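Local coordinates for protein aspartate-semialdehyde dehydrogenase (Cryptococcus neoformans var. neoformans JEC21, PDB 5CEF) that catalyses the NADPH-dependent reductive dephosphorylation of 4-phospho-L-aspartate to L-aspartate semialdehyde, the second step in making the aspartate family of amino acids, at residues His37-Ser42 with Met69-Cys74; Gly12-Thr17 with Val87-Asp92; Val20-Ile25 with Arg52-Lys57; Leu108-Asn113 with Gly150-Asn155. One frame throughout, in Å; residues are numbered along the deposited sequence.

Contact 1. Residues His37-Ser42 with Met69-Cys74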
loop_
_atom_site.group_PDB
_atom_site.type_symbol
_atom_site.label_atom_id
_atom_site.label_comp_id
_atom_site.label_asym_id
_atom_site.label_seq_id
_atom_site.Cartn_x
_atom_site.Cartn_y
_atom_site.Cartn_z
ATOM N N HIS A 37 -15.397 -16.941 -32.885
ATOM C CA HIS A 37 -15.670 -18.151 -33.632
ATOM C C HIS A 37 -14.794 -19.337 -33.230
ATOM O O HIS A 37 -15.234 -20.478 -33.317
ATOM C CB HIS A 37 -15.508 -17.858 -35.126
ATOM C CG HIS A 37 -15.966 -18.967 -36.008
ATOM N ND1 HIS A 37 -17.286 -19.382 -36.070
ATOM C CD2 HIS A 37 -15.273 -19.760 -36.861
ATOM C CE1 HIS A 37 -17.382 -20.384 -36.921
ATOM N NE2 HIS A 37 -16.176 -20.634 -37.417
ATOM N N ALA A 38 -13.532 -19.087 -32.858
ATOM C CA ALA A 38 -12.573 -20.165 -32.552
ATOM C C ALA A 38 -11.656 -19.777 -31.400
ATOM O O ALA A 38 -10.932 -18.776 -31.485
ATOM C CB ALA A 38 -11.757 -20.508 -33.774
ATOM N N LEU A 39 -11.720 -20.536 -30.311
ATOM C CA LEU A 39 -10.853 -20.327 -29.170
ATOM C C LEU A 39 -9.748 -21.381 -29.089
ATOM O O LEU A 39 -9.999 -22.568 -29.270
ATOM C CB LEU A 39 -11.676 -20.426 -27.916
ATOM C CG LEU A 39 -12.942 -19.619 -27.872
ATOM C CD1 LEU A 39 -13.504 -19.717 -26.460
ATOM C CD2 LEU A 39 -12.672 -18.176 -28.237
ATOM N N GLY A 40 -8.521 -20.950 -28.843
ATOM C CA GLY A 40 -7.399 -21.876 -28.672
ATOM C C GLY A 40 -6.833 -21.789 -27.250
ATOM O O GLY A 40 -6.622 -20.702 -26.737
ATOM N N ALA A 41 -6.571 -22.938 -26.635
ATOM C CA ALA A 41 -5.886 -23.012 -25.353
ATOM C C ALA A 41 -4.976 -24.221 -25.371
ATOM O O ALA A 41 -4.586 -24.674 -26.444
ATOM C CB ALA A 41 -6.889 -23.094 -24.227
ATOM N N SER A 42 -4.603 -24.745 -24.214
ATOM C CA SER A 42 -3.649 -25.873 -24.181
ATOM C C SER A 42 -4.263 -27.198 -24.699
ATOM O O SER A 42 -5.489 -27.346 -24.816
ATOM C CB SER A 42 -3.082 -26.080 -22.766
ATOM O OG SER A 42 -4.094 -26.467 -21.839
ATOM N N MET A 69 -18.963 -22.380 -25.766
ATOM C CA MET A 69 -17.987 -22.589 -26.850
ATOM C C MET A 69 -16.890 -23.538 -26.392
ATOM O O MET A 69 -16.465 -23.545 -25.213
ATOM C CB MET A 69 -17.301 -21.289 -27.283
ATOM C CG MET A 69 -18.101 -20.429 -28.239
ATOM S SD MET A 69 -17.199 -18.977 -28.790
ATOM C CE MET A 69 -16.317 -19.644 -30.179
ATOM N N VAL A 70 -16.401 -24.316 -27.333
ATOM C CA VAL A 70 -15.402 -25.279 -26.991
ATOM C C VAL A 70 -14.024 -24.776 -27.396
ATOM O O VAL A 70 -13.822 -24.397 -28.551
ATOM C CB VAL A 70 -15.722 -26.596 -27.702
ATOM C CG1 VAL A 70 -14.581 -27.599 -27.608
ATOM C CG2 VAL A 70 -17.035 -27.180 -27.163
ATOM N N VAL A 71 -13.053 -24.928 -26.496
ATOM C CA VAL A 71 -11.665 -24.590 -26.803
ATOM C C VAL A 71 -11.003 -25.730 -27.549
ATOM O O VAL A 71 -11.327 -26.898 -27.352
ATOM C CB VAL A 71 -10.839 -24.162 -25.579
ATOM C CG1 VAL A 71 -11.590 -23.124 -24.756
ATOM C CG2 VAL A 71 -10.449 -25.348 -24.730
ATOM N N HIS A 72 -10.066 -25.385 -28.419
ATOM C CA HIS A 72 -9.350 -26.366 -29.245
ATOM C C HIS A 72 -7.855 -26.158 -29.119
ATOM O O HIS A 72 -7.399 -25.299 -28.370
ATOM C CB HIS A 72 -9.752 -26.216 -30.690
ATOM C CG HIS A 72 -11.229 -26.201 -30.883
ATOM N ND1 HIS A 72 -12.014 -27.307 -30.692
ATOM C CD2 HIS A 72 -12.065 -25.202 -31.242
ATOM C CE1 HIS A 72 -13.268 -27.000 -30.951
ATOM N NE2 HIS A 72 -13.326 -25.725 -31.282
ATOM N N GLU A 73 -7.096 -26.972 -29.832
ATOM C CA GLU A 73 -5.666 -26.797 -29.863
ATOM C C GLU A 73 -5.331 -25.521 -30.618
ATOM O O GLU A 73 -6.103 -25.098 -31.450
ATOM C CB GLU A 73 -4.971 -28.014 -30.501
ATOM C CG GLU A 73 -4.897 -29.225 -29.580
ATOM C CD GLU A 73 -4.119 -30.409 -30.103
ATOM O OE1 GLU A 73 -3.687 -30.382 -31.278
ATOM O OE2 GLU A 73 -3.962 -31.357 -29.294
ATOM N N CYS A 74 -4.153 -24.953 -30.332
ATOM C CA CYS A 74 -3.675 -23.756 -31.002
ATOM C C CYS A 74 -2.965 -24.129 -32.295
ATOM O O CYS A 74 -1.745 -24.021 -32.401
ATOM C CB CYS A 74 -2.766 -22.928 -30.094
ATOM S SG CYS A 74 -3.538 -22.149 -28.634
HETATM O O HOH W 1 -14.437 -23.610 -33.192
HETATM O O HOH W 2 -14.047 -22.238 -30.324
HETATM O O HOH W 3 -2.974 -25.795 -27.918
#
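Met69 reaches across to strand 34-40 with its methyl group: the chain is extended as far as SD and then bends (chi3 87°), which sets CE 3.4 Å from His37 O. CE also meets Leu39 CG at 4.1 Å, the two side chains crossing at about a right angle. With CG anti to its carbonyl carbon (chi1 -50°), Leu39 offers CG to that methyl. Its CB touches Val71 CG1 at 4.2 Å, while the other methyl, Val71 CG2, turns to Ala41 CB. Tyr50 of helix 50-53 packs on both Leu39 and Val71.

Between the backbones there are two direct bonds, His72 N to Leu39 O (2.9 Å) and Ala41 N to His72 O (3.0 Å), the second running nearly along the C=O axis. They put Gly40 beside His72 in a short parallel pairing at the edge of the Rossmann sheet. On the other face, Cys74 SG lies 3.6 Å from Gly40 C. The His72 imidazole leans back along the chain, with Val70 O above one face, toward the rim.

Toward Met69 the backbones separate and water fills in. One water accepts from Leu39 N and donates to Val70 O; a second donates to His37 O and bonds His72 NE2 at 3.1 Å. At the far end a third lies between Ala41 O and Cys74 N, doubtfully close to the former. The chemistry is thus that of a frayed edge strand: two backbone bonds fix the register, waters bridge the polar groups where the backbones part, and apolar contact gathers on the Leu39 side, just before Ser42, a probable NADP(+)-binding residue.

Contact 2. Residues Gly12-Thr17 with Val87-Asp92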
loop_
_atom_site.group_PDB
_atom_site.type_symbol
_atom_site.label_atom_id
_atom_site.label_comp_id
_atom_site.label_asym_id
_atom_site.label_seq_id
_atom_site.Cartn_x
_atom_site.Cartn_y
_atom_site.Cartn_z
ATOM N N GLY A 12 -10.697 -15.491 -34.258
ATOM C CA GLY A 12 -10.090 -16.436 -33.343
ATOM C C GLY A 12 -9.358 -15.757 -32.206
ATOM O O GLY A 12 -8.905 -14.615 -32.337
ATOM N N VAL A 13 -9.273 -16.455 -31.081
ATOM C CA VAL A 13 -8.488 -16.007 -29.945
ATOM C C VAL A 13 -7.576 -17.151 -29.469
ATOM O O VAL A 13 -8.047 -18.199 -29.033
ATOM C CB VAL A 13 -9.378 -15.569 -28.811
ATOM C CG1 VAL A 13 -8.506 -15.071 -27.660
ATOM C CG2 VAL A 13 -10.298 -14.483 -29.266
ATOM N N LEU A 14 -6.266 -16.954 -29.615
ATOM C CA LEU A 14 -5.265 -17.890 -29.088
ATOM C C LEU A 14 -4.869 -17.459 -27.694
ATOM O O LEU A 14 -4.729 -16.263 -27.431
ATOM C CB LEU A 14 -4.041 -17.920 -29.989
ATOM C CG LEU A 14 -4.293 -18.160 -31.467
ATOM C CD1 LEU A 14 -3.029 -18.101 -32.301
ATOM C CD2 LEU A 14 -4.971 -19.496 -31.643
ATOM N N GLY A 15 -4.727 -18.421 -26.795
ATOM C CA GLY A 15 -4.407 -18.135 -25.385
ATOM C C GLY A 15 -5.643 -17.675 -24.658
ATOM O O GLY A 15 -5.590 -16.766 -23.831
ATOM N N ALA A 16 -6.757 -18.327 -24.953
ATOM C CA ALA A 16 -8.048 -17.834 -24.568
ATOM C C ALA A 16 -8.335 -17.942 -23.120
ATOM O O ALA A 16 -9.193 -17.207 -22.613
ATOM C CB ALA A 16 -9.130 -18.572 -25.332
ATOM N N THR A 17 -7.662 -18.852 -22.430
ATOM C CA THR A 17 -7.894 -19.008 -20.987
ATOM C C THR A 17 -7.002 -18.084 -20.186
ATOM O O THR A 17 -7.274 -17.867 -19.011
ATOM C CB THR A 17 -7.708 -20.460 -20.520
ATOM O OG1 THR A 17 -6.406 -20.928 -20.877
ATOM C CG2 THR A 17 -8.743 -21.364 -21.174
ATOM N N VAL A 87 -7.151 -13.698 -36.484
ATOM C CA VAL A 87 -6.869 -14.427 -35.256
ATOM C C VAL A 87 -6.054 -13.549 -34.331
ATOM O O VAL A 87 -4.946 -13.095 -34.686
ATOM C CB VAL A 87 -6.116 -15.725 -35.558
ATOM C CG1 VAL A 87 -5.857 -16.506 -34.278
ATOM C CG2 VAL A 87 -6.929 -16.593 -36.504
ATOM N N PHE A 88 -6.606 -13.306 -33.151
ATOM C CA PHE A 88 -5.957 -12.520 -32.122
ATOM C C PHE A 88 -5.139 -13.416 -31.218
ATOM O O PHE A 88 -5.643 -14.437 -30.758
ATOM C CB PHE A 88 -7.020 -11.795 -31.291
ATOM C CG PHE A 88 -7.750 -10.763 -32.060
ATOM C CD1 PHE A 88 -7.132 -9.578 -32.375
ATOM C CD2 PHE A 88 -9.021 -10.979 -32.506
ATOM C CE1 PHE A 88 -7.793 -8.600 -33.063
ATOM C CE2 PHE A 88 -9.691 -10.006 -33.217
ATOM C CZ PHE A 88 -9.063 -8.826 -33.515
ATOM N N SER A 89 -3.907 -13.010 -30.905
ATOM C CA SER A 89 -3.030 -13.806 -30.038
ATOM C C SER A 89 -2.698 -13.130 -28.709
ATOM O O SER A 89 -2.123 -12.059 -28.677
ATOM C CB SER A 89 -1.766 -14.121 -30.776
ATOM O OG SER A 89 -0.950 -14.963 -30.002
ATOM N N GLY A 90 -3.097 -13.760 -27.617
ATOM C CA GLY A 90 -2.645 -13.358 -26.297
ATOM C C GLY A 90 -1.729 -14.417 -25.725
ATOM O O GLY A 90 -1.873 -14.802 -24.563
ATOM N N LEU A 91 -0.804 -14.905 -26.538
ATOM C CA LEU A 91 0.129 -15.945 -26.110
ATOM C C LEU A 91 1.402 -15.331 -25.542
ATOM O O LEU A 91 1.822 -14.229 -25.951
ATOM C CB LEU A 91 0.517 -16.844 -27.277
ATOM C CG LEU A 91 -0.608 -17.692 -27.889
ATOM C CD1 LEU A 91 -0.142 -18.324 -29.192
ATOM C CD2 LEU A 91 -1.121 -18.780 -26.949
ATOM N N ASP A 92 2.019 -16.053 -24.601
ATOM C CA ASP A 92 3.351 -15.687 -24.057
ATOM C C ASP A 92 4.448 -16.063 -25.037
ATOM O O ASP A 92 4.290 -17.018 -25.807
ATOM C CB ASP A 92 3.590 -16.365 -22.713
ATOM C CG ASP A 92 2.690 -15.808 -21.634
ATOM O OD1 ASP A 92 2.878 -14.627 -21.287
ATOM O OD2 ASP A 92 1.781 -16.537 -21.163
HETATM O O HOH W 4 -3.809 -15.088 -22.885
#
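Leu14 lies over Val87 on one face of the parallel pair formed by strands 9-14 and 86-89. Its CG, anti to the carbonyl carbon (chi1 -52°), comes to 3.6 Å from Val87 CG1, and both of its methyls also lie near that branch, the two side chains crossing obliquely. Phe103 of helix 93-105 packs on both residues from this face. Further along, Leu14 CB meets Leu91 CD1 at 4.0 Å, while Leu91 CD2 rests 3.6 Å from Gly15 N.

These are central strands of the Rossmann fold, and the turn that leaves strand 9-14 carries the glycine-containing loop with Thr17, which probably binds NADP(+), as Leu91 and Asp92 probably do across from it. Gly12 is paired with Val87, and its carbonyl is shared: Phe88 N donates to Gly12 O at 2.8 Å from above the carbonyl plane, and Val87 CA makes a longer C-H...O approach. The Phe88 ring presents its edge to the same oxygen and, on the opposite face from Leu14, meets Phe24 of helix 19-29. Leu14 N returns a bond to Phe88 O, and Gly90 N closes the ladder on Leu14 O at 3.0 Å. Past it, one water donates to both Gly15 O and Gly90 O, joining the two loops as they diverge.

Contact 3. Residues Val20-Ile25 with Arg52-Lys57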
loop_
_atom_site.group_PDB
_atom_site.type_symbol
_atom_site.label_atom_id
_atom_site.label_comp_id
_atom_site.label_asym_id
_atom_site.label_seq_id
_atom_site.Cartn_x
_atom_site.Cartn_y
_atom_site.Cartn_z
ATOM N N VAL A 20 -4.986 -12.058 -20.898
ATOM C CA VAL A 20 -5.161 -11.285 -22.120
ATOM C C VAL A 20 -6.274 -11.884 -22.977
ATOM O O VAL A 20 -7.080 -11.156 -23.534
ATOM C CB VAL A 20 -3.846 -11.192 -22.924
ATOM C CG1 VAL A 20 -4.096 -10.670 -24.333
ATOM C CG2 VAL A 20 -2.857 -10.293 -22.196
ATOM N N GLY A 21 -6.290 -13.212 -23.077
ATOM C CA GLY A 21 -7.320 -13.938 -23.816
ATOM C C GLY A 21 -8.718 -13.661 -23.304
ATOM O O GLY A 21 -9.648 -13.448 -24.081
ATOM N N GLN A 22 -8.837 -13.610 -21.992
ATOM C CA GLN A 22 -10.093 -13.296 -21.343
ATOM C C GLN A 22 -10.606 -11.912 -21.723
ATOM O O GLN A 22 -11.815 -11.711 -21.962
ATOM C CB GLN A 22 -9.937 -13.377 -19.818
ATOM C CG GLN A 22 -9.692 -14.792 -19.306
ATOM C CD GLN A 22 -9.619 -14.854 -17.796
ATOM O OE1 GLN A 22 -10.175 -14.004 -17.099
ATOM N NE2 GLN A 22 -8.909 -15.849 -17.279
ATOM N N ARG A 23 -9.685 -10.957 -21.778
ATOM C CA ARG A 23 -10.063 -9.610 -22.123
ATOM C C ARG A 23 -10.481 -9.555 -23.598
ATOM O O ARG A 23 -11.489 -8.923 -23.932
ATOM C CB ARG A 23 -8.936 -8.632 -21.824
ATOM C CG ARG A 23 -9.386 -7.185 -21.955
ATOM C CD ARG A 23 -10.166 -6.680 -20.758
ATOM N NE ARG A 23 -10.459 -5.256 -20.945
ATOM C CZ ARG A 23 -11.681 -4.713 -20.982
ATOM N NH1 ARG A 23 -12.781 -5.454 -20.806
ATOM N NH2 ARG A 23 -11.816 -3.409 -21.174
ATOM N N PHE A 24 -9.724 -10.217 -24.460
ATOM C CA PHE A 24 -10.111 -10.319 -25.867
ATOM C C PHE A 24 -11.556 -10.822 -25.966
ATOM O O PHE A 24 -12.375 -10.274 -26.706
ATOM C CB PHE A 24 -9.218 -11.289 -26.642
ATOM C CG PHE A 24 -8.005 -10.659 -27.284
ATOM C CD1 PHE A 24 -8.128 -9.624 -28.188
ATOM C CD2 PHE A 24 -6.733 -11.144 -27.008
ATOM C CE1 PHE A 24 -7.021 -9.076 -28.809
ATOM C CE2 PHE A 24 -5.624 -10.594 -27.611
ATOM C CZ PHE A 24 -5.773 -9.569 -28.524
ATOM N N ILE A 25 -11.858 -11.855 -25.195
ATOM C CA ILE A 25 -13.161 -12.459 -25.231
ATOM C C ILE A 25 -14.248 -11.493 -24.740
ATOM O O ILE A 25 -15.291 -11.347 -25.376
ATOM C CB ILE A 25 -13.146 -13.796 -24.477
ATOM C CG1 ILE A 25 -12.518 -14.833 -25.379
ATOM C CG2 ILE A 25 -14.553 -14.224 -24.050
ATOM C CD1 ILE A 25 -12.019 -16.062 -24.649
ATOM N N ARG A 52 -15.876 -24.208 -18.288
ATOM C CA ARG A 52 -15.396 -25.237 -17.361
ATOM C C ARG A 52 -13.879 -25.273 -17.187
ATOM O O ARG A 52 -13.401 -25.795 -16.184
ATOM C CB ARG A 52 -15.913 -26.644 -17.754
ATOM C CG ARG A 52 -17.306 -27.079 -17.245
ATOM C CD ARG A 52 -17.943 -27.968 -18.356
ATOM N NE ARG A 52 -19.373 -27.740 -18.650
ATOM C CZ ARG A 52 -20.114 -28.478 -19.493
ATOM N NH1 ARG A 52 -19.592 -29.510 -20.149
ATOM N NH2 ARG A 52 -21.397 -28.179 -19.673
ATOM N N VAL A 53 -13.116 -24.737 -18.129
ATOM C CA VAL A 53 -11.656 -24.760 -17.991
ATOM C C VAL A 53 -11.046 -23.444 -17.523
ATOM O O VAL A 53 -9.973 -23.440 -16.939
ATOM C CB VAL A 53 -10.922 -25.242 -19.261
ATOM C CG1 VAL A 53 -11.098 -26.749 -19.447
ATOM C CG2 VAL A 53 -11.374 -24.495 -20.500
ATOM N N VAL A 54 -11.715 -22.327 -17.756
ATOM C CA VAL A 54 -11.100 -21.042 -17.464
ATOM C C VAL A 54 -11.182 -20.698 -16.004
ATOM O O VAL A 54 -12.192 -20.956 -15.378
ATOM C CB VAL A 54 -11.784 -19.911 -18.265
ATOM C CG1 VAL A 54 -13.197 -19.629 -17.744
ATOM C CG2 VAL A 54 -10.916 -18.651 -18.253
ATOM N N ARG A 55 -10.120 -20.109 -15.470
ATOM C CA ARG A 55 -10.171 -19.481 -14.159
ATOM C C ARG A 55 -10.428 -18.005 -14.461
ATOM O O ARG A 55 -9.496 -17.192 -14.478
ATOM C CB ARG A 55 -8.841 -19.652 -13.380
ATOM C CG ARG A 55 -8.401 -21.084 -13.086
ATOM C CD ARG A 55 -9.095 -21.663 -11.852
ATOM N NE ARG A 55 -9.221 -23.133 -11.917
ATOM C CZ ARG A 55 -10.268 -23.819 -12.400
ATOM N NH1 ARG A 55 -11.349 -23.210 -12.878
ATOM N NH2 ARG A 55 -10.235 -25.144 -12.407
ATOM N N TRP A 56 -11.689 -17.648 -14.644
ATOM C CA TRP A 56 -12.058 -16.289 -15.020
ATOM C C TRP A 56 -11.719 -15.238 -13.961
ATOM O O TRP A 56 -12.406 -15.118 -12.950
ATOM C CB TRP A 56 -13.555 -16.238 -15.326
ATOM C CG TRP A 56 -14.080 -14.942 -15.952
ATOM C CD1 TRP A 56 -14.783 -13.935 -15.311
ATOM C CD2 TRP A 56 -13.997 -14.546 -17.334
ATOM N NE1 TRP A 56 -15.147 -12.955 -16.218
ATOM C CE2 TRP A 56 -14.673 -13.301 -17.458
ATOM C CE3 TRP A 56 -13.432 -15.128 -18.477
ATOM C CZ2 TRP A 56 -14.777 -12.634 -18.666
ATOM C CZ3 TRP A 56 -13.539 -14.461 -19.680
ATOM C CH2 TRP A 56 -14.206 -13.220 -19.769
ATOM N N LYS A 57 -10.708 -14.421 -14.241
ATOM C CA LYS A 57 -10.212 -13.420 -13.302
ATOM C C LYS A 57 -10.684 -11.985 -13.591
ATOM O O LYS A 57 -10.019 -11.032 -13.200
ATOM C CB LYS A 57 -8.666 -13.458 -13.259
ATOM C CG LYS A 57 -8.014 -14.776 -12.801
ATOM C CD LYS A 57 -8.831 -15.590 -11.783
ATOM C CE LYS A 57 -9.306 -14.808 -10.547
ATOM N NZ LYS A 57 -8.781 -15.314 -9.243
#
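Gln22 overlaps the indole of Trp56, the two side chains sliding past each other in opposite directions with amide and ring planes only 13° apart. OE1 sits 3.6 Å above the indole plane, toward the rim, and the aliphatic part follows: CB is 3.8 Å from Trp56 CZ3 and CG lies against CE3. Gln22 belongs to helix 19-29, the first helix of the Rossmann fold, and through it the helix grips the loop that runs on from helix 50-53. Trp56 CG, anti to its backbone N (chi1 -171°), lies 4.2 Å from Gln22 OE1; at the six-membered ring CH2 meets Gln22 O at 3.6 Å and, more loosely, Ile25 CG2. At its other end, the indole NE1 donates to Ser60 O.

The extended Gln22 chain carries its amide over the rim of the indole to the loop backbone, where both ends are used. NE2 donates to Arg55 O at 3.2 Å, coming from above that carbonyl plane, and also to Thr17 O in the probable NADP(+)-binding loop, so one NH2 group joins two loops. Val54 CG2 packs beside the same nitrogen. OE1 accepts from Lys57 N at 2.9 Å, the N-H lying in the amide plane and on a lone pair of the oxygen.

Contact 4. Residues Leu108-Asn113 with Gly150-Asn155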
loop_
_atom_site.group_PDB
_atom_site.type_symbol
_atom_site.label_atom_id
_atom_site.label_comp_id
_atom_site.label_asym_id
_atom_site.label_seq_id
_atom_site.Cartn_x
_atom_site.Cartn_y
_atom_site.Cartn_z
ATOM N N LEU A 108 -3.519 -17.399 -42.756
ATOM C CA LEU A 108 -4.396 -16.658 -41.841
ATOM C C LEU A 108 -3.743 -15.372 -41.338
ATOM O O LEU A 108 -2.502 -15.244 -41.266
ATOM C CB LEU A 108 -4.775 -17.522 -40.645
ATOM C CG LEU A 108 -5.565 -18.764 -41.019
ATOM C CD1 LEU A 108 -5.599 -19.732 -39.823
ATOM C CD2 LEU A 108 -6.967 -18.419 -41.486
ATOM N N VAL A 109 -4.598 -14.450 -40.925
ATOM C CA VAL A 109 -4.167 -13.174 -40.436
ATOM C C VAL A 109 -4.005 -13.172 -38.910
ATOM O O VAL A 109 -4.948 -13.501 -38.193
ATOM C CB VAL A 109 -5.174 -12.103 -40.848
ATOM C CG1 VAL A 109 -4.757 -10.751 -40.299
ATOM C CG2 VAL A 109 -5.286 -12.058 -42.356
ATOM N N VAL A 110 -2.841 -12.726 -38.415
ATOM C CA VAL A 110 -2.530 -12.807 -37.001
ATOM C C VAL A 110 -2.161 -11.451 -36.393
ATOM O O VAL A 110 -1.263 -10.767 -36.888
ATOM C CB VAL A 110 -1.379 -13.808 -36.769
ATOM C CG1 VAL A 110 -1.069 -13.913 -35.283
ATOM C CG2 VAL A 110 -1.750 -15.177 -37.292
ATOM N N TYR A 111 -2.883 -11.066 -35.337
ATOM C CA TYR A 111 -2.601 -9.869 -34.570
ATOM C C TYR A 111 -2.014 -10.325 -33.268
ATOM O O TYR A 111 -2.732 -10.816 -32.422
ATOM C CB TYR A 111 -3.866 -8.990 -34.415
ATOM C CG TYR A 111 -4.027 -8.140 -35.663
ATOM C CD1 TYR A 111 -4.404 -8.701 -36.843
ATOM C CD2 TYR A 111 -3.692 -6.796 -35.679
ATOM C CE1 TYR A 111 -4.482 -7.949 -38.035
ATOM C CE2 TYR A 111 -3.812 -6.044 -36.843
ATOM C CZ TYR A 111 -4.196 -6.633 -38.014
ATOM O OH TYR A 111 -4.248 -5.937 -39.187
ATOM N N SER A 112 -0.694 -10.149 -33.121
ATOM C CA SER A 112 0.046 -10.696 -31.989
ATOM C C SER A 112 0.438 -9.668 -30.943
ATOM O O SER A 112 0.574 -8.477 -31.232
ATOM C CB SER A 112 1.319 -11.379 -32.495
ATOM O OG SER A 112 2.320 -11.506 -31.477
ATOM N N ASN A 113 0.582 -10.148 -29.703
ATOM C CA ASN A 113 1.102 -9.354 -28.598
ATOM C C ASN A 113 2.396 -9.858 -28.073
ATOM O O ASN A 113 2.837 -9.392 -27.066
ATOM C CB ASN A 113 0.086 -9.261 -27.453
ATOM C CG ASN A 113 -0.968 -8.264 -27.769
ATOM O OD1 ASN A 113 -0.804 -7.070 -27.508
ATOM N ND2 ASN A 113 -2.012 -8.715 -28.450
ATOM N N GLY A 150 -2.645 -14.216 -45.748
ATOM C CA GLY A 150 -2.074 -14.173 -44.401
ATOM C C GLY A 150 -0.977 -13.135 -44.163
ATOM O O GLY A 150 -0.199 -12.822 -45.062
ATOM N N TYR A 151 -0.893 -12.673 -42.919
ATOM C CA TYR A 151 0.206 -11.848 -42.450
ATOM C C TYR A 151 0.202 -11.733 -40.911
ATOM O O TYR A 151 -0.740 -12.173 -40.234
ATOM C CB TYR A 151 0.134 -10.466 -43.066
ATOM C CG TYR A 151 -1.044 -9.630 -42.595
ATOM C CD1 TYR A 151 -0.983 -8.814 -41.446
ATOM C CD2 TYR A 151 -2.223 -9.627 -43.325
ATOM C CE1 TYR A 151 -2.101 -8.055 -41.043
ATOM C CE2 TYR A 151 -3.317 -8.871 -42.952
ATOM C CZ TYR A 151 -3.256 -8.090 -41.829
ATOM O OH TYR A 151 -4.393 -7.381 -41.526
ATOM N N ILE A 152 1.281 -11.157 -40.387
ATOM C CA ILE A 152 1.408 -10.843 -38.978
ATOM C C ILE A 152 1.598 -9.344 -38.755
ATOM O O ILE A 152 2.382 -8.688 -39.463
ATOM C CB ILE A 152 2.599 -11.597 -38.340
ATOM C CG1 ILE A 152 2.214 -13.045 -38.111
ATOM C CG2 ILE A 152 2.968 -10.991 -37.009
ATOM C CD1 ILE A 152 3.387 -13.963 -37.834
ATOM N N VAL A 153 0.859 -8.819 -37.771
ATOM C CA VAL A 153 1.066 -7.475 -37.229
ATOM C C VAL A 153 1.203 -7.619 -35.753
ATOM O O VAL A 153 0.476 -8.400 -35.131
ATOM C CB VAL A 153 -0.128 -6.555 -37.493
ATOM C CG1 VAL A 153 0.002 -5.297 -36.678
ATOM C CG2 VAL A 153 -0.215 -6.210 -38.958
ATOM N N THR A 154 2.159 -6.914 -35.173
ATOM C CA THR A 154 2.329 -6.952 -33.743
ATOM C C THR A 154 1.882 -5.642 -33.135
ATOM O O THR A 154 2.097 -4.586 -33.680
ATOM C CB THR A 154 3.774 -7.189 -33.318
ATOM O OG1 THR A 154 4.605 -6.195 -33.925
ATOM C CG2 THR A 154 4.227 -8.548 -33.729
ATOM N N ASN A 155 1.204 -5.769 -32.008
ATOM C CA ASN A 155 0.717 -4.697 -31.199
ATOM C C ASN A 155 1.814 -4.337 -30.211
ATOM O O ASN A 155 2.497 -5.236 -29.747
ATOM C CB ASN A 155 -0.489 -5.264 -30.470
ATOM C CG ASN A 155 -1.169 -4.249 -29.611
ATOM O OD1 ASN A 155 -1.341 -3.104 -30.012
ATOM N ND2 ASN A 155 -1.487 -4.643 -28.386
#
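Val110 and Ile152 pair at the middle of two parallel strands, 109-112 and 151-155, whose axes approach to 4.7 Å at an angle of 16°. Bonds alternate along the ladder: Val110 N to Tyr151 O, Val153 N to Val110 O, Ser112 N to Val153 O and Asn155 N to Ser112 O. Toward Gly150 a weak bond of 3.5 Å joins Tyr151 N to Leu108 O.

On one face, Val109 CG1 sits over the Tyr151 ring, 3.7 Å from its centroid, and Val153 CB lies over the Tyr111 ring at 4.1 Å, both CH-pi contacts. The two hydroxyls share a hydrogen bond of 2.8 Å, Tyr111 OH to Tyr151 OH, either able to donate. The pair belongs to the Rossmann sheet, and strand 151-155 leads into helix 158-174, which opens with Cys158, predicted to form the acyl-thioester. The other face carries Val110 against Ile152, CB to CG1 at 3.9 Å, with Phe103 of helix 93-105 on Val110.

At the C-terminal ends Asn155 ND2 donates to Asn113 OD1 at 2.7 Å. The acceptor lies in the Asn155 amide plane, while the two amides are turned 81° to each other. Asn113 ND2 bonds Ser353 OG of helix 349-362.

How the contacts relate
Contacts 1, 2 and 4 belong to one parallel sheet, strand 34-40 joining contact 1 to strand 9-14 of contact 2, and strand 86-89 joining contact 2 to strand 109-112 of contact 4. Contacts 2 and 4 are buried, with regular ladders of backbone bonds, weaker only at the start of contact 4; the side chains meeting in contact 2 are apolar, while contact 4 adds a tyrosine hydroxyl pair and an asparagine pair. Contact 1, at the sheet edge, is partly exposed and has waters between its backbones. Contact 3 lies outside the sheet, pairing helix and loop through side-chain amide to backbone bonds. It meets contact 2 where Val20 packs on Gly90, contact 4 where Phe24 touches Asn113, and contact 1 where Ile25 touches Leu39.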